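Local coordinates for protein putative oxidoreductase molybdopterin-binding subunit (Sulfolobus tokodaii, PDB 4ZOH) that probably serves as the molybdenum-cofactor subunit of an aldehyde oxidase- or xanthine dehydrogenase-like hydroxylase, holding a molybdopterin cytosine dinucleotide, at residues A[395-404]-A[570-578]. Residues are numbered along the deposited sequence; the frame is centred on the assembly and turned at random.
Sequences YYDELKKEDG and VHLALVKVD
Helix 385-401 packs on one face of the mixed sheet formed by strands 405-412, 568-577, 583-593 and 651-655, and Leu572 and Leu574 of strand 568-577 point at its C-terminal part, while Val570 meets Leu388 and Leu389 further back. The helix segment 395-401 runs almost parallel to the strand segment, 5° off, with the axes 9.1 Å apart. CD2 of Leu572 reaches the helix backbone itself, 3.5 Å from CA of Tyr396, and also sits near the plane of the Tyr396 ring, at its edge. CG of Lys400 lies over one face of that ring, toward its rim, while the hydroxyl goes elsewhere, to Asp357. Leu399 comes down between the two strand leucines, its CD1 3.8 Å from CB of Leu572 and its CD2 4.2 Å from CB of Leu574. With CG anti to the backbone N (chi1 180°), Leu574 splits its methyls under the turn that follows the helix: CD1 meets O of Leu399 at 3.7 Å and C of Gly404, whereas CD2 meets O of Asp403 at 3.4 Å and CB of Glu402. Cut back to an alanine, this position would lose both methyls and probably open a gap beneath that turn. Further along, Lys576 bends at chi3 and chi4 to bring NZ 3.2 Å from OD1 of Asp403, a salt bridge whose hydrogen bond is weak. Gly404 lies close over the strand, CA 3.3 Å from O of Val575, where a CB would clash. Helix 673-688 covers the other face through Ala573 and Val575, giving a three-layer alpha/beta arrangement of helix, mixed sheet and helix.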
loop_
_atom_site.group_PDB
_atom_site.type_symbol
_atom_site.label_atom_id
_atom_site.label_comp_id
_atom_site.label_asym_id
_atom_site.label_seq_id
_atom_site.Cartn_x
_atom_site.Cartn_y
_atom_site.Cartn_z
ATOM N N TYR A 395 15.980 -31.278 -40.872
ATOM C CA TYR A 395 16.177 -29.787 -40.902
ATOM C C TYR A 395 17.581 -29.383 -41.246
ATOM O O TYR A 395 17.804 -28.349 -41.850
ATOM C CB TYR A 395 15.775 -29.109 -39.580
ATOM C CG TYR A 395 14.344 -29.430 -39.187
ATOM C CD1 TYR A 395 13.246 -28.678 -39.696
ATOM C CD2 TYR A 395 14.073 -30.509 -38.321
ATOM C CE1 TYR A 395 11.932 -29.019 -39.333
ATOM C CE2 TYR A 395 12.770 -30.846 -37.980
ATOM C CZ TYR A 395 11.722 -30.089 -38.475
ATOM O OH TYR A 395 10.472 -30.468 -38.079
ATOM N N TYR A 396 18.558 -30.203 -40.861
ATOM C CA TYR A 396 19.959 -29.918 -41.192
ATOM C C TYR A 396 20.160 -29.998 -42.715
ATOM O O TYR A 396 20.809 -29.134 -43.321
ATOM C CB TYR A 396 20.857 -31.000 -40.534
ATOM C CG TYR A 396 22.310 -30.873 -40.927
ATOM C CD1 TYR A 396 23.066 -29.756 -40.534
ATOM C CD2 TYR A 396 22.949 -31.871 -41.672
ATOM C CE1 TYR A 396 24.416 -29.635 -40.872
ATOM C CE2 TYR A 396 24.317 -31.740 -42.025
ATOM C CZ TYR A 396 25.027 -30.639 -41.604
ATOM O OH TYR A 396 26.340 -30.495 -41.959
ATOM N N ASP A 397 19.637 -31.083 -43.285
ATOM C CA ASP A 397 19.650 -31.293 -44.753
ATOM C C ASP A 397 18.982 -30.166 -45.514
ATOM O O ASP A 397 19.612 -29.659 -46.467
ATOM C CB ASP A 397 19.071 -32.666 -45.119
ATOM C CG ASP A 397 19.954 -33.772 -44.629
ATOM O OD1 ASP A 397 21.175 -33.521 -44.520
ATOM O OD2 ASP A 397 19.467 -34.855 -44.279
ATOM N N GLU A 398 17.769 -29.751 -45.075
ATOM C CA GLU A 398 17.100 -28.580 -45.684
ATOM C C GLU A 398 17.981 -27.341 -45.559
ATOM O O GLU A 398 18.232 -26.652 -46.570
ATOM C CB GLU A 398 15.722 -28.284 -45.076
ATOM C CG GLU A 398 14.669 -29.417 -45.170
ATOM C CD GLU A 398 13.237 -29.013 -44.721
ATOM O OE1 GLU A 398 12.890 -27.805 -44.874
ATOM O OE2 GLU A 398 12.456 -29.894 -44.221
ATOM N N LEU A 399 18.486 -27.061 -44.338
ATOM C CA LEU A 399 19.297 -25.867 -44.185
ATOM C C LEU A 399 20.579 -25.903 -44.989
ATOM O O LEU A 399 21.022 -24.878 -45.525
ATOM C CB LEU A 399 19.604 -25.567 -42.704
ATOM C CG LEU A 399 18.418 -25.184 -41.821
ATOM C CD1 LEU A 399 18.905 -25.089 -40.360
ATOM C CD2 LEU A 399 17.774 -23.867 -42.289
ATOM N N LYS A 400 21.190 -27.085 -45.084
ATOM C CA LYS A 400 22.403 -27.215 -45.891
ATOM C C LYS A 400 22.245 -26.801 -47.373
ATOM O O LYS A 400 23.234 -26.374 -47.998
ATOM C CB LYS A 400 22.987 -28.627 -45.753
ATOM C CG LYS A 400 23.783 -28.833 -44.455
ATOM C CD LYS A 400 24.988 -27.860 -44.326
ATOM C CE LYS A 400 26.227 -28.462 -44.935
ATOM N NZ LYS A 400 27.157 -27.299 -45.013
ATOM N N LYS A 401 21.020 -26.857 -47.922
ATOM C CA LYS A 401 20.859 -26.359 -49.310
ATOM C C LYS A 401 20.414 -24.936 -49.467
ATOM O O LYS A 401 20.425 -24.427 -50.585
ATOM C CB LYS A 401 20.148 -27.310 -50.270
ATOM C CG LYS A 401 19.066 -28.146 -49.659
ATOM C CD LYS A 401 19.215 -29.577 -50.114
ATOM C CE LYS A 401 17.803 -30.069 -50.322
ATOM N NZ LYS A 401 17.550 -31.515 -50.076
ATOM N N GLU A 402 20.135 -24.251 -48.356
ATOM C CA GLU A 402 19.845 -22.814 -48.447
ATOM C C GLU A 402 21.094 -21.973 -48.472
ATOM O O GLU A 402 22.193 -22.472 -48.347
ATOM C CB GLU A 402 18.813 -22.400 -47.397
ATOM C CG GLU A 402 17.625 -23.370 -47.411
ATOM C CD GLU A 402 16.659 -23.196 -46.263
ATOM O OE1 GLU A 402 16.655 -22.119 -45.637
ATOM O OE2 GLU A 402 15.895 -24.149 -45.981
ATOM N N ASP A 403 20.950 -20.680 -48.701
ATOM C CA ASP A 403 22.125 -19.806 -48.843
ATOM C C ASP A 403 22.559 -19.278 -47.431
ATOM O O ASP A 403 21.750 -18.675 -46.698
ATOM C CB ASP A 403 21.764 -18.667 -49.805
ATOM C CG ASP A 403 22.707 -17.491 -49.728
ATOM O OD1 ASP A 403 23.939 -17.692 -49.765
ATOM O OD2 ASP A 403 22.213 -16.334 -49.680
ATOM N N GLY A 404 23.817 -19.517 -47.074
ATOM C CA GLY A 404 24.370 -19.179 -45.750
ATOM C C GLY A 404 25.121 -20.367 -45.151
ATOM O O GLY A 404 25.307 -21.412 -45.808
ATOM N N VAL A 570 18.433 -30.827 -30.223
ATOM C CA VAL A 570 19.387 -30.394 -31.247
ATOM C C VAL A 570 18.849 -29.073 -31.851
ATOM O O VAL A 570 17.639 -28.968 -32.101
ATOM C CB VAL A 570 19.656 -31.531 -32.301
ATOM C CG1 VAL A 570 18.333 -32.100 -32.861
ATOM C CG2 VAL A 570 20.477 -31.003 -33.472
ATOM N N HIS A 571 19.736 -28.092 -32.075
ATOM C CA HIS A 571 19.349 -26.791 -32.518
ATOM C C HIS A 571 20.241 -26.559 -33.695
ATOM O O HIS A 571 21.307 -27.153 -33.775
ATOM C CB HIS A 571 19.566 -25.678 -31.433
ATOM C CG HIS A 571 18.562 -25.734 -30.302
ATOM N ND1 HIS A 571 18.143 -24.602 -29.612
ATOM C CD2 HIS A 571 17.897 -26.782 -29.742
ATOM C CE1 HIS A 571 17.201 -24.957 -28.747
ATOM N NE2 HIS A 571 17.073 -26.274 -28.755
ATOM N N LEU A 572 19.788 -25.686 -34.607
ATOM C CA LEU A 572 20.418 -25.472 -35.874
ATOM C C LEU A 572 20.213 -24.037 -36.283
ATOM O O LEU A 572 19.158 -23.487 -36.040
ATOM C CB LEU A 572 19.717 -26.375 -36.904
ATOM C CG LEU A 572 19.729 -27.851 -36.653
ATOM C CD1 LEU A 572 18.366 -28.258 -36.230
ATOM C CD2 LEU A 572 20.012 -28.559 -37.977
ATOM N N ALA A 573 21.224 -23.428 -36.866
ATOM C CA ALA A 573 21.091 -22.071 -37.338
ATOM C C ALA A 573 21.721 -21.931 -38.712
ATOM O O ALA A 573 22.639 -22.671 -39.031
ATOM C CB ALA A 573 21.750 -21.115 -36.388
ATOM N N LEU A 574 21.251 -20.952 -39.479
ATOM C CA LEU A 574 21.784 -20.625 -40.792
ATOM C C LEU A 574 22.103 -19.191 -40.687
ATOM O O LEU A 574 21.220 -18.383 -40.344
ATOM C CB LEU A 574 20.706 -20.832 -41.930
ATOM C CG LEU A 574 21.139 -20.508 -43.407
ATOM C CD1 LEU A 574 21.985 -21.633 -43.954
ATOM C CD2 LEU A 574 19.921 -20.355 -44.348
ATOM N N VAL A 575 23.318 -18.825 -41.018
ATOM C CA VAL A 575 23.702 -17.411 -40.828
ATOM C C VAL A 575 24.384 -16.927 -42.063
ATOM O O VAL A 575 24.824 -17.753 -42.850
ATOM C CB VAL A 575 24.724 -17.234 -39.642
ATOM C CG1 VAL A 575 24.197 -17.804 -38.314
ATOM C CG2 VAL A 575 26.111 -17.825 -39.947
ATOM N N LYS A 576 24.609 -15.618 -42.136
ATOM C CA LYS A 576 25.393 -14.959 -43.163
ATOM C C LYS A 576 26.246 -13.901 -42.493
ATOM O O LYS A 576 25.840 -13.346 -41.482
ATOM C CB LYS A 576 24.469 -14.256 -44.172
ATOM C CG LYS A 576 23.838 -15.194 -45.202
ATOM C CD LYS A 576 23.510 -14.402 -46.462
ATOM C CE LYS A 576 24.765 -14.122 -47.302
ATOM N NZ LYS A 576 25.204 -15.294 -48.147
ATOM N N VAL A 577 27.421 -13.623 -43.033
ATOM C CA VAL A 577 28.278 -12.570 -42.504
ATOM C C VAL A 577 28.475 -11.661 -43.678
ATOM O O VAL A 577 28.604 -12.164 -44.766
ATOM C CB VAL A 577 29.651 -13.139 -42.030
ATOM C CG1 VAL A 577 30.549 -12.062 -41.481
ATOM C CG2 VAL A 577 29.427 -14.180 -40.950
ATOM N N ASP A 578 28.485 -10.347 -43.488
ATOM C CA ASP A 578 28.592 -9.429 -44.616
ATOM C C ASP A 578 29.958 -8.849 -44.622
ATOM O O ASP A 578 30.809 -9.257 -43.826
ATOM C CB ASP A 578 27.455 -8.375 -44.686
ATOM C CG ASP A 578 27.554 -7.292 -43.643
ATOM O OD1 ASP A 578 26.532 -6.624 -43.436
ATOM O OD2 ASP A 578 28.611 -7.073 -43.001
#